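Local coordinates for protein delta-aminolevulinic acid dehydratase (Toxoplasma gondii ME49, PDB 3OBK) that condenses two molecules of 5-aminolevulinic acid into porphobilinogen, the pyrrole building block of haem, as an octameric TIM-barrel enzyme, at residues 103-108 / 135-140; 113-118 / 170-175; 143-148 / 234-239; 159-164 / 184-189. All blocks are in the same frame, centred on the assembly; numbering follows the deposited sequence.

Interaction 1 (103-108 / 135-140). With PBG (3-[5-(aminomethyl)-4-(carboxymethyl)-1H-pyrrol-3-yl]propanoic acid), chain L.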
loop_
_atom_site.group_PDB
_atom_site.type_symbol
_atom_site.label_atom_id
_atom_site.label_comp_id
_atom_site.label_asym_id
_atom_site.label_seq_id
_atom_site.Cartn_x
_atom_site.Cartn_y
_atom_site.Cartn_z
ATOM N N VAL A 103 -16.931 35.266 -31.066
ATOM C CA VAL A 103 -17.355 33.931 -30.634
ATOM C C VAL A 103 -16.260 32.895 -30.920
ATOM O O VAL A 103 -15.990 32.072 -30.066
ATOM C CB VAL A 103 -18.706 33.465 -31.259
ATOM C CG1 VAL A 103 -19.115 32.099 -30.680
ATOM C CG2 VAL A 103 -19.811 34.468 -31.000
ATOM N N MET A 104 -15.611 32.947 -32.082
ATOM C CA MET A 104 -14.542 31.973 -32.403
ATOM C C MET A 104 -13.217 32.305 -31.706
ATOM O O MET A 104 -12.309 31.473 -31.650
ATOM C CB MET A 104 -14.307 31.869 -33.915
ATOM C CG MET A 104 -15.443 31.217 -34.703
ATOM S SD MET A 104 -15.804 29.501 -34.263
ATOM C CE MET A 104 -14.221 28.740 -34.600
ATOM N N ALA A 105 -13.127 33.528 -31.188
ATOM C CA ALA A 105 -11.977 33.998 -30.448
ATOM C C ALA A 105 -10.686 33.903 -31.278
ATOM O O ALA A 105 -9.639 33.595 -30.743
ATOM C CB ALA A 105 -11.863 33.252 -29.126
ATOM N N GLU A 106 -10.774 34.209 -32.575
ATOM C CA GLU A 106 -9.618 34.127 -33.505
ATOM C C GLU A 106 -8.459 35.093 -33.224
ATOM O O GLU A 106 -7.338 34.859 -33.668
ATOM C CB GLU A 106 -10.051 34.228 -34.994
ATOM C CG GLU A 106 -10.538 35.613 -35.502
ATOM C CD GLU A 106 -11.984 35.940 -35.130
ATOM O OE1 GLU A 106 -12.749 35.043 -34.705
ATOM O OE2 GLU A 106 -12.353 37.123 -35.260
ATOM N N GLU A 107 -8.708 36.165 -32.480
ATOM C CA GLU A 107 -7.609 37.028 -32.035
ATOM C C GLU A 107 -6.587 36.266 -31.162
ATOM O O GLU A 107 -5.450 36.697 -31.025
ATOM C CB GLU A 107 -8.178 38.253 -31.307
ATOM C CG GLU A 107 -7.161 39.300 -30.808
ATOM C CD GLU A 107 -6.241 39.936 -31.877
ATOM O OE1 GLU A 107 -6.590 39.974 -33.093
ATOM O OE2 GLU A 107 -5.145 40.408 -31.457
ATOM N N SER A 108 -6.990 35.131 -30.593
ATOM C CA SER A 108 -6.107 34.295 -29.772
ATOM C C SER A 108 -4.856 33.786 -30.498
ATOM O O SER A 108 -3.802 33.620 -29.872
ATOM C CB SER A 108 -6.876 33.102 -29.191
ATOM O OG SER A 108 -7.318 32.209 -30.189
ATOM N N VAL A 135 -3.359 29.474 -22.257
ATOM C CA VAL A 135 -4.072 29.012 -23.451
ATOM C C VAL A 135 -5.526 28.779 -23.063
ATOM O O VAL A 135 -5.828 28.045 -22.129
ATOM C CB VAL A 135 -3.442 27.756 -24.070
ATOM C CG1 VAL A 135 -4.326 27.179 -25.199
ATOM C CG2 VAL A 135 -2.024 28.075 -24.567
ATOM N N ALA A 136 -6.418 29.440 -23.779
ATOM C CA ALA A 136 -7.829 29.531 -23.418
ATOM C C ALA A 136 -8.395 30.716 -24.159
ATOM O O ALA A 136 -7.692 31.707 -24.421
ATOM C CB ALA A 136 -8.041 29.692 -21.918
ATOM N N LEU A 137 -9.655 30.607 -24.529
ATOM C CA LEU A 137 -10.239 31.605 -25.410
ATOM C C LEU A 137 -10.914 32.699 -24.636
ATOM O O LEU A 137 -11.372 33.638 -25.221
ATOM C CB LEU A 137 -11.249 30.963 -26.345
ATOM C CG LEU A 137 -10.702 29.819 -27.183
ATOM C CD1 LEU A 137 -11.778 29.327 -28.141
ATOM C CD2 LEU A 137 -9.468 30.222 -27.954
ATOM N N ASP A 138 -11.008 32.600 -23.321
ATOM C CA ASP A 138 -11.906 33.537 -22.656
ATOM C C ASP A 138 -11.463 34.974 -22.730
ATOM O O ASP A 138 -12.303 35.843 -22.761
ATOM C CB ASP A 138 -12.337 33.147 -21.226
ATOM C CG ASP A 138 -11.235 32.577 -20.376
ATOM O OD1 ASP A 138 -10.415 31.758 -20.848
ATOM O OD2 ASP A 138 -11.282 32.890 -19.167
ATOM N N PRO A 139 -10.154 35.239 -22.777
ATOM C CA PRO A 139 -9.797 36.649 -22.882
ATOM C C PRO A 139 -10.172 37.233 -24.226
ATOM O O PRO A 139 -10.159 38.442 -24.396
ATOM C CB PRO A 139 -8.264 36.657 -22.704
ATOM C CG PRO A 139 -7.897 35.331 -22.065
ATOM C CD PRO A 139 -8.996 34.373 -22.463
ATOM N N TYR A 140 -10.458 36.374 -25.188
ATOM C CA TYR A 140 -10.767 36.802 -26.547
ATOM C C TYR A 140 -12.196 36.522 -26.931
ATOM O O TYR A 140 -12.592 36.818 -28.039
ATOM C CB TYR A 140 -9.868 36.051 -27.515
ATOM C CG TYR A 140 -8.409 36.187 -27.174
ATOM C CD1 TYR A 140 -7.652 37.235 -27.686
ATOM C CD2 TYR A 140 -7.782 35.268 -26.333
ATOM C CE1 TYR A 140 -6.328 37.342 -27.394
ATOM C CE2 TYR A 140 -6.464 35.392 -26.025
ATOM C CZ TYR A 140 -5.747 36.425 -26.556
ATOM O OH TYR A 140 -4.428 36.541 -26.243
HETATM C CHA PBG L . -8.930 31.695 -18.016
HETATM C C1A PBG L . -8.298 31.962 -16.689
HETATM C C2A PBG L . -8.959 32.290 -15.509
HETATM C C3A PBG L . -7.973 32.440 -14.551
HETATM C C4A PBG L . -6.768 32.115 -15.146
HETATM N NA PBG L . -6.984 31.858 -16.443
HETATM C C5A PBG L . -10.419 32.617 -15.305
HETATM C C6A PBG L . -11.373 31.512 -15.446
HETATM O O1A PBG L . -10.974 30.493 -16.069
HETATM O O2A PBG L . -12.548 31.642 -15.034
HETATM C C7A PBG L . -8.197 32.869 -13.153
HETATM C C8A PBG L . -6.999 33.257 -12.370
HETATM C C9A PBG L . -7.203 33.970 -11.099
HETATM O O3A PBG L . -6.269 34.643 -10.672
HETATM O O4A PBG L . -8.319 34.161 -10.590
HETATM N N1 PBG L . -8.833 30.378 -18.556
HETATM O O HOH W 1 -3.065 34.575 -27.146
#
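The CA of Ser108 stands over the centre of the Tyr140 ring, 3.7 Å from the ring centroid and only 2° off the ring normal, a CH-pi contact over the middle of the face. Beside it, CG of Glu107 reaches Tyr140 CD1 at 3.8 Å, the two side chains crossing at about a right angle. At the other end of the contact Ala105 CB fills the angle between Leu137 CB, 3.7 Å away, and Tyr140 CB, while Leu137 CD2 rests on Ser108 OG.

Behind this first shell, Ala105 O takes two bonds from one residue, the backbone N of Ser108 and its OG at 2.8 Å. Ser108 OG stands between its own N and carbonyl carbon (chi1 66°), which turns the hydroxyl back into that turn. Outward again, a water joins Ser108 O to Tyr140 OH, at 2.6 Å from the hydroxyl, and Gln168 of helix 158-175 packs on both residues.

The two loops follow neighbouring barrel strands, 89-95 and 130-135. No hydrogen bond runs directly between 103-108 and 135-140; they cohere through apolar and CH-pi packing plus one water, next to Asp138, whose OD1 receives a weak bond from the porphobilinogen amine.

Interaction 2 (113-118 / 170-175)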
loop_
_atom_site.group_PDB
_atom_site.type_symbol
_atom_site.label_atom_id
_atom_site.label_comp_id
_atom_site.label_asym_id
_atom_site.label_seq_id
_atom_site.Cartn_x
_atom_site.Cartn_y
_atom_site.Cartn_z
ATOM N N GLY A 113 -0.918 40.178 -32.288
ATOM C CA GLY A 113 -1.774 40.572 -31.168
ATOM C C GLY A 113 -0.983 40.921 -29.931
ATOM O O GLY A 113 0.233 40.697 -29.872
ATOM N N LEU A 114 -1.677 41.450 -28.928
ATOM C CA LEU A 114 -1.009 41.991 -27.740
ATOM C C LEU A 114 -0.134 40.946 -27.046
ATOM O O LEU A 114 1.033 41.200 -26.780
ATOM C CB LEU A 114 -2.007 42.594 -26.752
ATOM C CG LEU A 114 -1.432 43.113 -25.429
ATOM C CD1 LEU A 114 -0.467 44.281 -25.587
ATOM C CD2 LEU A 114 -2.570 43.489 -24.525
ATOM N N LEU A 115 -0.666 39.773 -26.760
ATOM C CA LEU A 115 0.143 38.811 -26.008
ATOM C C LEU A 115 1.422 38.420 -26.750
ATOM O O LEU A 115 2.505 38.520 -26.173
ATOM C CB LEU A 115 -0.657 37.576 -25.576
ATOM C CG LEU A 115 -0.051 36.757 -24.447
ATOM C CD1 LEU A 115 0.303 37.642 -23.250
ATOM C CD2 LEU A 115 -1.047 35.636 -24.066
ATOM N N PRO A 116 1.328 38.000 -28.022
ATOM C CA PRO A 116 2.599 37.701 -28.711
ATOM C C PRO A 116 3.588 38.854 -28.723
ATOM O O PRO A 116 4.770 38.630 -28.613
ATOM C CB PRO A 116 2.155 37.380 -30.147
ATOM C CG PRO A 116 0.837 36.831 -29.993
ATOM C CD PRO A 116 0.183 37.612 -28.857
ATOM N N ARG A 117 3.116 40.081 -28.856
ATOM C CA ARG A 117 4.025 41.233 -28.823
ATOM C C ARG A 117 4.628 41.421 -27.425
ATOM O O ARG A 117 5.781 41.820 -27.293
ATOM C CB ARG A 117 3.313 42.516 -29.265
ATOM C CG ARG A 117 3.031 42.588 -30.739
ATOM C CD ARG A 117 2.414 43.948 -31.125
ATOM N NE ARG A 117 0.952 43.971 -30.962
ATOM C CZ ARG A 117 0.248 44.749 -30.130
ATOM N NH1 ARG A 117 -1.070 44.636 -30.148
ATOM N NH2 ARG A 117 0.817 45.632 -29.291
ATOM N N ALA A 118 3.845 41.150 -26.391
ATOM C CA ALA A 118 4.326 41.261 -25.023
ATOM C C ALA A 118 5.440 40.266 -24.775
ATOM O O ALA A 118 6.451 40.598 -24.144
ATOM C CB ALA A 118 3.197 41.043 -24.040
ATOM N N ILE A 170 0.469 27.376 -30.746
ATOM C CA ILE A 170 1.544 27.503 -31.730
ATOM C C ILE A 170 2.000 28.992 -31.839
ATOM O O ILE A 170 3.183 29.292 -31.743
ATOM C CB ILE A 170 1.152 26.882 -33.120
ATOM C CG1 ILE A 170 1.261 25.340 -33.073
ATOM C CG2 ILE A 170 2.054 27.390 -34.224
ATOM C CD1 ILE A 170 0.517 24.586 -34.182
ATOM N N THR A 171 1.058 29.909 -31.969
ATOM C CA THR A 171 1.366 31.316 -32.015
ATOM C C THR A 171 2.214 31.798 -30.837
ATOM O O THR A 171 3.165 32.567 -31.021
ATOM C CB THR A 171 0.072 32.159 -32.066
ATOM O OG1 THR A 171 -0.729 31.739 -33.180
ATOM C CG2 THR A 171 0.404 33.599 -32.251
ATOM N N LEU A 172 1.875 31.356 -29.632
ATOM C CA LEU A 172 2.586 31.765 -28.411
ATOM C C LEU A 172 3.977 31.141 -28.311
ATOM O O LEU A 172 4.961 31.816 -27.978
ATOM C CB LEU A 172 1.758 31.366 -27.206
ATOM C CG LEU A 172 0.409 32.084 -27.044
ATOM C CD1 LEU A 172 -0.269 31.527 -25.803
ATOM C CD2 LEU A 172 0.558 33.607 -26.952
ATOM N N ALA A 173 4.051 29.852 -28.635
ATOM C CA ALA A 173 5.316 29.156 -28.741
ATOM C C ALA A 173 6.198 29.891 -29.746
ATOM O O ALA A 173 7.352 30.239 -29.441
ATOM C CB ALA A 173 5.104 27.724 -29.184
ATOM N N ARG A 174 5.650 30.154 -30.933
ATOM C CA ARG A 174 6.459 30.798 -31.973
ATOM C C ARG A 174 6.930 32.184 -31.528
ATOM O O ARG A 174 8.019 32.598 -31.909
ATOM C CB ARG A 174 5.714 30.902 -33.316
ATOM C CG ARG A 174 5.853 29.712 -34.230
ATOM C CD ARG A 174 4.936 29.910 -35.421
ATOM N NE ARG A 174 4.802 28.744 -36.304
ATOM C CZ ARG A 174 3.788 28.552 -37.164
ATOM N NH1 ARG A 174 2.777 29.423 -37.258
ATOM N NH2 ARG A 174 3.763 27.460 -37.931
ATOM N N ALA A 175 6.105 32.880 -30.733
ATOM C CA ALA A 175 6.452 34.234 -30.247
ATOM C C ALA A 175 7.602 34.232 -29.265
ATOM O O ALA A 175 8.241 35.254 -29.075
ATOM C CB ALA A 175 5.227 34.949 -29.624
#
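Two neighbouring helices on the outside of the TIM barrel pack side by side here through leucine, proline and alanine side chains and a threonine methyl. The segments 114-118 and 170-175 run nearly parallel, 22° between their directions, as expected for helices that each link successive parallel strands; their axes come within 9.2 Å. Leucines form the inner part of the interface. Leu115 and Leu172 meet through their CD2 methyls, 3.9 Å apart. Leu115 also touches Leu92 and Pro94 of strand 89-95, and Leu172 touches Ala133 and Val135 of strand 130-135, so both belong to the layer between helices and barrel wall.

Pro116, in the first turn of its helix just past the N-cap Gly113, carries the largest share of the contact. Its ring CG meets the CG2 methyl of Thr171 at 4.0 Å, and its CB faces the CB of Ala175. The hydroxyl of Thr171 is turned to other partners, the carbonyls of Lys167 and Tyr109, and the methyl alone meets the proline. Nothing polar bonds the segments to each other. Where their backbones come nearest, Pro116 CA to Ala175 CA is 5.4 Å, and Ala175 CB rests 3.8 Å from Pro116 O.

Interaction 3 (143-148 / 234-239). With PBG (3-[5-(aminomethyl)-4-(carboxymethyl)-1H-pyrrol-3-yl]propanoic acid), chain L.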
loop_
_atom_site.group_PDB
_atom_site.type_symbol
_atom_site.label_atom_id
_atom_site.label_comp_id
_atom_site.label_asym_id
_atom_site.label_seq_id
_atom_site.Cartn_x
_atom_site.Cartn_y
_atom_site.Cartn_z
ATOM N N MET A 143 -18.166 35.949 -25.344
ATOM C CA MET A 143 -19.079 35.251 -24.460
ATOM C C MET A 143 -18.480 35.045 -23.082
ATOM O O MET A 143 -19.175 34.606 -22.178
ATOM C CB MET A 143 -19.427 33.900 -25.052
ATOM C CG MET A 143 -19.996 33.977 -26.472
ATOM S SD MET A 143 -21.713 34.417 -26.454
ATOM C CE MET A 143 -21.671 36.146 -26.876
ATOM N N GLY A 144 -17.204 35.374 -22.912
ATOM C CA GLY A 144 -16.519 35.105 -21.655
ATOM C C GLY A 144 -16.372 33.621 -21.320
ATOM O O GLY A 144 -16.328 33.249 -20.161
ATOM N N HIS A 145 -16.298 32.772 -22.347
ATOM C CA HIS A 145 -16.014 31.354 -22.152
ATOM C C HIS A 145 -14.654 30.932 -22.718
ATOM O O HIS A 145 -14.142 31.548 -23.658
ATOM C CB HIS A 145 -17.137 30.521 -22.737
ATOM C CG HIS A 145 -18.379 30.569 -21.924
ATOM N ND1 HIS A 145 -18.572 29.761 -20.829
ATOM C CD2 HIS A 145 -19.471 31.363 -22.008
ATOM C CE1 HIS A 145 -19.749 30.030 -20.294
ATOM N NE2 HIS A 145 -20.309 31.011 -20.981
ATOM N N ASP A 146 -14.084 29.884 -22.120
ATOM C CA ASP A 146 -12.767 29.371 -22.498
ATOM C C ASP A 146 -12.797 28.624 -23.824
ATOM O O ASP A 146 -11.761 28.312 -24.372
ATOM C CB ASP A 146 -12.212 28.424 -21.435
ATOM C CG ASP A 146 -12.049 29.075 -20.064
ATOM O OD1 ASP A 146 -12.831 29.968 -19.695
ATOM O OD2 ASP A 146 -11.164 28.634 -19.320
ATOM N N GLY A 147 -13.976 28.320 -24.336
ATOM C CA GLY A 147 -14.119 27.707 -25.644
ATOM C C GLY A 147 -15.160 28.383 -26.526
ATOM O O GLY A 147 -15.808 29.373 -26.132
ATOM N N VAL A 148 -15.309 27.844 -27.728
ATOM C CA VAL A 148 -16.301 28.339 -28.673
ATOM C C VAL A 148 -17.702 27.912 -28.248
ATOM O O VAL A 148 -17.917 26.769 -27.912
ATOM C CB VAL A 148 -16.030 27.833 -30.076
ATOM C CG1 VAL A 148 -17.096 28.355 -31.016
ATOM C CG2 VAL A 148 -14.651 28.280 -30.536
ATOM N N THR A 234 -24.603 32.817 -17.679
ATOM C CA THR A 234 -24.052 31.479 -17.855
ATOM C C THR A 234 -22.914 31.210 -16.860
ATOM O O THR A 234 -22.442 32.132 -16.189
ATOM C CB THR A 234 -23.555 31.253 -19.292
ATOM O OG1 THR A 234 -22.512 32.192 -19.620
ATOM C CG2 THR A 234 -24.729 31.368 -20.282
ATOM N N ASP A 235 -22.492 29.954 -16.743
ATOM C CA ASP A 235 -21.373 29.599 -15.869
ATOM C C ASP A 235 -20.473 28.575 -16.540
ATOM O O ASP A 235 -20.707 28.193 -17.666
ATOM C CB ASP A 235 -21.869 29.119 -14.513
ATOM C CG ASP A 235 -22.639 27.816 -14.603
ATOM O OD1 ASP A 235 -22.223 26.912 -15.338
ATOM O OD2 ASP A 235 -23.670 27.694 -13.933
ATOM N N LYS A 236 -19.425 28.142 -15.860
ATOM C CA LYS A 236 -18.445 27.267 -16.490
ATOM C C LYS A 236 -18.497 25.850 -15.940
ATOM O O LYS A 236 -17.549 25.097 -16.032
ATOM C CB LYS A 236 -17.034 27.862 -16.360
ATOM C CG LYS A 236 -16.905 29.305 -16.820
ATOM C CD LYS A 236 -15.454 29.709 -16.957
ATOM C CE LYS A 236 -15.239 31.065 -17.649
ATOM N NZ LYS A 236 -13.770 31.417 -17.740
ATOM N N LYS A 237 -19.631 25.465 -15.412
ATOM C CA LYS A 237 -19.717 24.202 -14.709
ATOM C C LYS A 237 -19.748 22.983 -15.622
ATOM O O LYS A 237 -19.511 21.879 -15.160
ATOM C CB LYS A 237 -20.923 24.202 -13.782
ATOM C CG LYS A 237 -20.811 25.217 -12.689
ATOM C CD LYS A 237 -22.049 25.214 -11.817
ATOM C CE LYS A 237 -22.014 26.374 -10.809
ATOM N NZ LYS A 237 -23.197 26.259 -9.972
ATOM N N THR A 238 -20.017 23.195 -16.910
ATOM C CA THR A 238 -19.942 22.136 -17.905
ATOM C C THR A 238 -18.492 21.810 -18.332
ATOM O O THR A 238 -18.287 20.968 -19.212
ATOM C CB THR A 238 -20.789 22.503 -19.181
ATOM O OG1 THR A 238 -20.385 23.789 -19.683
ATOM C CG2 THR A 238 -22.285 22.510 -18.876
ATOM N N TYR A 239 -17.496 22.483 -17.742
ATOM C CA TYR A 239 -16.105 22.188 -18.026
ATOM C C TYR A 239 -15.122 22.329 -16.855
ATOM O O TYR A 239 -14.290 21.441 -16.668
ATOM C CB TYR A 239 -15.579 22.955 -19.259
ATOM C CG TYR A 239 -15.698 24.466 -19.347
ATOM C CD1 TYR A 239 -16.833 25.064 -19.875
ATOM C CD2 TYR A 239 -14.634 25.286 -19.032
ATOM C CE1 TYR A 239 -16.938 26.448 -20.022
ATOM C CE2 TYR A 239 -14.724 26.690 -19.190
ATOM C CZ TYR A 239 -15.888 27.256 -19.692
ATOM O OH TYR A 239 -15.998 28.629 -19.869
HETATM C CHA PBG L . -8.930 31.695 -18.016
HETATM C C1A PBG L . -8.298 31.962 -16.689
HETATM C C2A PBG L . -8.959 32.290 -15.509
HETATM C C3A PBG L . -7.973 32.440 -14.551
HETATM C C4A PBG L . -6.768 32.115 -15.146
HETATM N NA PBG L . -6.984 31.858 -16.443
HETATM C C5A PBG L . -10.419 32.617 -15.305
HETATM C C6A PBG L . -11.373 31.512 -15.446
HETATM O O1A PBG L . -10.974 30.493 -16.069
HETATM O O2A PBG L . -12.548 31.642 -15.034
HETATM C C7A PBG L . -8.197 32.869 -13.153
HETATM C C8A PBG L . -6.999 33.257 -12.370
HETATM C C9A PBG L . -7.203 33.970 -11.099
HETATM O O3A PBG L . -6.269 34.643 -10.672
HETATM O O4A PBG L . -8.319 34.161 -10.590
HETATM N N1 PBG L . -8.833 30.378 -18.556
HETATM O O HOH W 2 -14.668 34.068 -18.074
#
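His145 forms the packed, buried centre, gripped at both ring nitrogens by the segment 234-239. NE2 donates to Thr234 OG1 at 2.8 Å, with the hydroxyl oxygen close to the ring plane, while ND1 shares a 3.0 Å hydrogen bond with Tyr239 OH. Both partners, and Asp235 O near CE1, lie at the ring's edge. The same phenol oxygen accepts from the backbone N of Asp146 in an almost straight bond (170°), so it ties two consecutive residues. The Tyr239 ring is covered on one face by Lys236 CB, offset toward the rim.

The ligand-facing side is a salt bridge: Lys236 NZ meets the syn lone pair of Asp146 OD1 at 2.6 Å. Beyond CG the lysine runs extended, carrying NZ inward, where a water links it to Gly144 O. Thr234 marks the other extreme, an exposed residue at the edge of the contact; nearby, Asp235 turns away and makes an Asx turn with Lys237 N, and Thr238 O bonds to Arg24 of the third subunit.

Inward, the salt bridge opens onto porphobilinogen: Asp146 OD2 accepts from the product's amine N1 at 3.0 Å, and Lys236 NZ gives a weak bond to carboxylate O2A. The carboxylate of Asp146 is thus turned to the product's amine and NZ of Lys236 to its carboxylate, so each meets a complementary group.

Interaction 4 (159-164 / 184-189)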
loop_
_atom_site.group_PDB
_atom_site.type_symbol
_atom_site.label_atom_id
_atom_site.label_comp_id
_atom_site.label_asym_id
_atom_site.label_seq_id
_atom_site.Cartn_x
_atom_site.Cartn_y
_atom_site.Cartn_z
ATOM N N ASP A 159 -14.211 19.830 -29.226
ATOM C CA ASP A 159 -13.178 19.507 -30.181
ATOM C C ASP A 159 -12.813 20.682 -31.080
ATOM O O ASP A 159 -11.660 20.862 -31.461
ATOM C CB ASP A 159 -13.650 18.334 -31.039
ATOM C CG ASP A 159 -13.885 17.071 -30.220
ATOM O OD1 ASP A 159 -13.569 17.036 -29.005
ATOM O OD2 ASP A 159 -14.391 16.108 -30.825
ATOM N N LEU A 160 -13.804 21.485 -31.412
ATOM C CA LEU A 160 -13.584 22.644 -32.235
ATOM C C LEU A 160 -12.784 23.635 -31.389
ATOM O O LEU A 160 -11.887 24.329 -31.893
ATOM C CB LEU A 160 -14.922 23.209 -32.723
ATOM C CG LEU A 160 -14.828 24.467 -33.593
ATOM C CD1 LEU A 160 -13.947 24.202 -34.841
ATOM C CD2 LEU A 160 -16.233 25.010 -33.952
ATOM N N THR A 161 -13.072 23.653 -30.088
ATOM C CA THR A 161 -12.309 24.498 -29.170
ATOM C C THR A 161 -10.866 24.049 -29.104
ATOM O O THR A 161 -9.979 24.879 -29.157
ATOM C CB THR A 161 -12.934 24.557 -27.771
ATOM O OG1 THR A 161 -14.184 25.239 -27.855
ATOM C CG2 THR A 161 -12.004 25.299 -26.787
ATOM N N VAL A 162 -10.618 22.742 -29.062
ATOM C CA VAL A 162 -9.239 22.253 -29.045
ATOM C C VAL A 162 -8.467 22.732 -30.289
ATOM O O VAL A 162 -7.319 23.175 -30.195
ATOM C CB VAL A 162 -9.171 20.706 -28.877
ATOM C CG1 VAL A 162 -7.730 20.179 -29.040
ATOM C CG2 VAL A 162 -9.722 20.320 -27.504
ATOM N N HIS A 163 -9.114 22.686 -31.449
ATOM C CA HIS A 163 -8.473 23.148 -32.686
ATOM C C HIS A 163 -7.988 24.603 -32.548
ATOM O O HIS A 163 -6.843 24.904 -32.907
ATOM C CB HIS A 163 -9.440 22.997 -33.856
ATOM C CG HIS A 163 -8.813 23.173 -35.212
ATOM N ND1 HIS A 163 -7.469 22.943 -35.467
ATOM C CD2 HIS A 163 -9.372 23.501 -36.404
ATOM C CE1 HIS A 163 -7.228 23.142 -36.753
ATOM N NE2 HIS A 163 -8.368 23.466 -37.344
ATOM N N GLN A 164 -8.848 25.474 -32.004
ATOM C CA GLN A 164 -8.480 26.865 -31.718
ATOM C C GLN A 164 -7.319 26.960 -30.738
ATOM O O GLN A 164 -6.393 27.757 -30.932
ATOM C CB GLN A 164 -9.657 27.661 -31.143
ATOM C CG GLN A 164 -10.902 27.827 -32.026
ATOM C CD GLN A 164 -10.607 28.403 -33.397
ATOM O OE1 GLN A 164 -10.106 27.710 -34.255
ATOM N NE2 GLN A 164 -10.932 29.670 -33.604
ATOM N N ASP A 184 -8.162 25.754 -20.035
ATOM C CA ASP A 184 -9.466 25.677 -20.694
ATOM C C ASP A 184 -10.392 24.606 -20.177
ATOM O O ASP A 184 -11.599 24.765 -20.268
ATOM C CB ASP A 184 -9.241 25.369 -22.171
ATOM C CG ASP A 184 -8.303 24.195 -22.368
ATOM O OD1 ASP A 184 -7.093 24.372 -22.096
ATOM O OD2 ASP A 184 -8.784 23.103 -22.755
ATOM N N MET A 185 -9.816 23.496 -19.712
ATOM C CA MET A 185 -10.532 22.311 -19.248
ATOM C C MET A 185 -11.366 21.607 -20.331
ATOM O O MET A 185 -12.354 20.904 -20.041
ATOM C CB MET A 185 -11.331 22.627 -17.989
ATOM C CG MET A 185 -10.462 22.899 -16.764
ATOM S SD MET A 185 -9.476 21.490 -16.176
ATOM C CE MET A 185 -10.715 20.537 -15.329
ATOM N N MET A 186 -10.946 21.746 -21.586
ATOM C CA MET A 186 -11.501 20.918 -22.648
ATOM C C MET A 186 -10.905 19.557 -22.480
ATOM O O MET A 186 -9.809 19.423 -21.965
ATOM C CB MET A 186 -11.148 21.455 -24.025
ATOM C CG MET A 186 -11.742 22.832 -24.314
ATOM S SD MET A 186 -13.544 22.883 -24.180
ATOM C CE MET A 186 -13.894 23.532 -22.530
ATOM N N ASP A 187 -11.629 18.538 -22.896
ATOM C CA ASP A 187 -11.117 17.203 -22.845
ATOM C C ASP A 187 -10.081 17.001 -23.919
ATOM O O ASP A 187 -10.277 17.385 -25.056
ATOM C CB ASP A 187 -12.252 16.212 -23.023
ATOM C CG ASP A 187 -13.069 16.073 -21.782
ATOM O OD1 ASP A 187 -12.501 16.288 -20.695
ATOM O OD2 ASP A 187 -14.281 15.784 -21.884
ATOM N N GLY A 188 -8.959 16.406 -23.546
ATOM C CA GLY A 188 -7.973 15.989 -24.540
ATOM C C GLY A 188 -7.088 17.070 -25.105
ATOM O O GLY A 188 -6.288 16.793 -25.972
ATOM N N ARG A 189 -7.176 18.296 -24.605
ATOM C CA ARG A 189 -6.368 19.365 -25.205
ATOM C C ARG A 189 -4.864 19.170 -25.025
ATOM O O ARG A 189 -4.099 19.573 -25.903
ATOM C CB ARG A 189 -6.830 20.775 -24.745
ATOM C CG ARG A 189 -6.204 21.371 -23.502
ATOM C CD ARG A 189 -6.716 20.759 -22.204
ATOM N NE ARG A 189 -6.776 21.775 -21.154
ATOM C CZ ARG A 189 -6.877 21.525 -19.853
ATOM N NH1 ARG A 189 -6.911 20.286 -19.403
ATOM N NH2 ARG A 189 -6.912 22.535 -18.984
#
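Met186 folds onto helix 158-175 through its torsions: CG lies anti to the carbonyl carbon (chi1 -64°), and chi2 (-58°) bends the chain and sets SD against Thr161. There Met186 CG comes 3.5 Å from Thr161 CG2, the two side chains crossing at about a right angle. Thr161 CG2 stands anti to its own backbone N, presenting the methyl to the methionine, while its OG1 bonds to Val157 O and Val148 N.

Val162 covers the rest. Its CG2 touches Met186 CB at 3.9 Å, Asp187 O at 3.9 Å and Arg189 CB at 4.0 Å, so a single methyl meets three residues of the loop. Val162 and Met186 slide past each other in opposite directions.

The loop keeps its own shape through Asp184. OD2 accepts from Met186 N in an Asx turn, met from above the carboxylate plane, and OD1 takes Arg189 NE at 2.8 Å in a salt bridge that lies close to the guanidinium plane. Met185 CA packs over one face of that guanidinium, and Arg189 NH2 bonds to Tyr210 O. Gly188, with positive phi, is the N-cap of helix 189-199. The third subunit, another copy of the protein, adds partners here: its Arg22 pairs with Asp159, and the backbone N of its Arg24 bonds to Asp187 OD2.

The division of labour is clear: apolar methyls join helix to loop, while charged groups bond within the loop and to the adjoining subunit. The side chain of Arg189 lies about 4 Å from a bound magnesium ion, where its positive charge is probably balanced by Asp184.

Overall arrangement
Interactions 1, 3 and 4 lie on the same side of the chain's centre, and interaction 2 shares that side with interaction 1. Centre to centre, interaction 1 is about 12 Å from interactions 3 and 4 and about 13 Å from interaction 2; interactions 2 and 3 are farthest apart, at about 23 Å. Helix 158-175 runs through interactions 2 and 4, and the loop after strand 130-135 supplies one segment each to interactions 1 and 3. Along the chain, interaction 1 closes before 3 opens, interaction 4 nests inside 3, and interaction 2 crosses the others. Tyr239 packs on 184-185, joining 3 with 4. Product-binding loops are thereby coupled to barrel helices and, through 3 and 4, to a neighbouring subunit.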